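Local coordinates for protein spermidine N(1)-acetyltransferase (Vibrio cholerae serotype O1, PDB 7KWJ) that transfers an acetyl group from acetyl-CoA to the primary amino groups of spermidine and also accepts spermine, protecting the cell against polyamine toxicity, at residues M161-Q165 and S166-N170. The protein carries 10 engineered substitutions. Sequence-based numbering, arbitrary orientation.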
loop_
_atom_site.group_PDB
_atom_site.type_symbol
_atom_site.label_atom_id
_atom_site.label_comp_id
_atom_site.label_asym_id
_atom_site.label_seq_id
_atom_site.Cartn_x
_atom_site.Cartn_y
_atom_site.Cartn_z
ATOM N N MET B 161 33.005 -28.812 -8.411
ATOM C CA MET B 161 34.072 -29.136 -7.477
ATOM C C MET B 161 33.717 -28.603 -6.096
ATOM O O MET B 161 33.038 -27.582 -5.967
ATOM C CB MET B 161 35.407 -28.555 -7.955
ATOM C CG MET B 161 35.698 -28.868 -9.415
ATOM S SD MET B 161 37.401 -28.545 -9.896
ATOM C CE MET B 161 37.407 -26.760 -9.902
ATOM N N TYR B 162 34.186 -29.306 -5.063
ATOM C CA TYR B 162 33.767 -29.031 -3.697
ATOM C C TYR B 162 34.962 -29.072 -2.755
ATOM O O TYR B 162 36.049 -29.544 -3.101
ATOM C CB TYR B 162 32.721 -30.042 -3.219
ATOM C CG TYR B 162 33.317 -31.384 -2.861
ATOM C CD1 TYR B 162 33.607 -31.710 -1.542
ATOM C CD2 TYR B 162 33.602 -32.319 -3.844
ATOM C CE1 TYR B 162 34.157 -32.935 -1.214
ATOM C CE2 TYR B 162 34.151 -33.547 -3.526
ATOM C CZ TYR B 162 34.427 -33.850 -2.211
ATOM O OH TYR B 162 34.974 -35.072 -1.892
ATOM N N ILE B 163 34.731 -28.578 -1.541
ATOM C CA ILE B 163 35.683 -28.678 -0.442
ATOM C C ILE B 163 34.885 -28.704 0.855
ATOM O O ILE B 163 33.930 -27.940 1.022
ATOM C CB ILE B 163 36.700 -27.518 -0.454
ATOM C CG1 ILE B 163 37.750 -27.727 0.639
ATOM C CG2 ILE B 163 35.992 -26.185 -0.265
ATOM C CD1 ILE B 163 38.844 -26.683 0.642
ATOM N N LEU B 164 35.276 -29.586 1.769
ATOM C CA LEU B 164 34.538 -29.800 3.005
ATOM C C LEU B 164 35.173 -29.037 4.160
ATOM O O LEU B 164 36.383 -28.795 4.185
ATOM C CB LEU B 164 34.469 -31.290 3.343
ATOM C CG LEU B 164 33.732 -32.158 2.323
ATOM C CD1 LEU B 164 33.756 -33.618 2.745
ATOM C CD2 LEU B 164 32.302 -31.677 2.136
ATOM N N GLN B 165 34.330 -28.660 5.124
ATOM C CA GLN B 165 34.807 -27.916 6.286
ATOM C C GLN B 165 35.893 -28.684 7.028
ATOM O O GLN B 165 36.913 -28.107 7.423
ATOM C CB GLN B 165 33.635 -27.613 7.220
ATOM C CG GLN B 165 33.988 -26.728 8.405
ATOM C CD GLN B 165 32.844 -26.595 9.391
ATOM O OE1 GLN B 165 32.009 -27.490 9.513
ATOM N NE2 GLN B 165 32.798 -25.471 10.097
ATOM N N SER B 166 35.691 -29.988 7.232
ATOM C CA SER B 166 36.649 -30.778 7.998
ATOM C C SER B 166 38.034 -30.724 7.367
ATOM O O SER B 166 39.030 -30.444 8.045
ATOM C CB SER B 166 36.162 -32.224 8.103
ATOM O OG SER B 166 36.019 -32.804 6.817
ATOM N N LYS B 167 38.117 -30.991 6.062
ATOM C CA LYS B 167 39.409 -30.964 5.385
ATOM C C LYS B 167 40.071 -29.598 5.510
ATOM O O LYS B 167 41.275 -29.508 5.778
ATOM C CB LYS B 167 39.236 -31.347 3.916
ATOM C CG LYS B 167 39.301 -32.843 3.651
ATOM C CD LYS B 167 40.655 -33.242 3.084
ATOM C CE LYS B 167 40.753 -34.743 2.866
ATOM N NZ LYS B 167 42.024 -35.126 2.186
ATOM N N TYR B 168 39.303 -28.523 5.324
ATOM C CA TYR B 168 39.891 -27.188 5.350
ATOM C C TYR B 168 40.462 -26.863 6.726
ATOM O O TYR B 168 41.575 -26.340 6.841
ATOM C CB TYR B 168 38.850 -26.145 4.943
ATOM C CG TYR B 168 39.360 -24.724 5.024
ATOM C CD1 TYR B 168 39.160 -23.959 6.167
ATOM C CD2 TYR B 168 40.047 -24.150 3.964
ATOM C CE1 TYR B 168 39.627 -22.661 6.249
ATOM C CE2 TYR B 168 40.517 -22.850 4.036
ATOM C CZ TYR B 168 40.304 -22.112 5.182
ATOM O OH TYR B 168 40.769 -20.821 5.264
ATOM N N LEU B 169 39.710 -27.165 7.783
ATOM C CA LEU B 169 40.136 -26.849 9.140
ATOM C C LEU B 169 41.214 -27.790 9.663
ATOM O O LEU B 169 41.693 -27.586 10.784
ATOM C CB LEU B 169 38.935 -26.877 10.086
ATOM C CG LEU B 169 37.818 -25.871 9.797
ATOM C CD1 LEU B 169 36.685 -26.045 10.792
ATOM C CD2 LEU B 169 38.343 -24.444 9.828
ATOM N N ASN B 170 41.603 -28.807 8.897
ATOM C CA ASN B 170 42.646 -29.748 9.291
ATOM C C ASN B 170 43.710 -29.763 8.202
ATOM O O ASN B 170 43.475 -30.280 7.104
ATOM C CB ASN B 170 42.066 -31.145 9.518
ATOM C CG ASN B 170 40.940 -31.151 10.537
ATOM O OD1 ASN B 170 40.861 -30.276 11.398
ATOM N ND2 ASN B 170 40.062 -32.142 10.443
#
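Leu-164 and Tyr-168 make the first i to i+4 bond of a short C-terminal helix that follows directly on strand 155-164, an inner strand of the GNAT sheet, in a compact example of a strand turning into a helix. Leu-164 sits at the N-cap, and its carbonyl O accepts a hydrogen bond from Tyr-168 N at 3.1 Å. One residue on, Leu-169 N reaches Gln-165 O at 3.0 Å, with an N-H...O angle of 167°. The packed side faces helix 98-113. Here Ile-163 CD1 meets Tyr-168 CB at 4.3 Å, approaching the phenol ring obliquely, and Ile-163 and Tyr-168 both rest on Leu-107 and Phe-111, while Tyr-168 OH hydrogen-bonds to Asp-108 OD1. CG of Gln-165 lies anti to the backbone N (chi1 -175°) and the chain runs on extended, so that NE2 donates to Phe-111 O and Asn-115 OD1, tying the helix start to the end of helix 98-113 and the loop after it. Leu-169 crosses that chain at a slant, its CD1 3.7 Å from Gln-165 CG. The other side is solvent-exposed: Lys-167 turns about its CB-CG bond (chi2 -102°) and leads off from the strand, and Ser-166 OG lies 4.1 Å from Leu-164 CB.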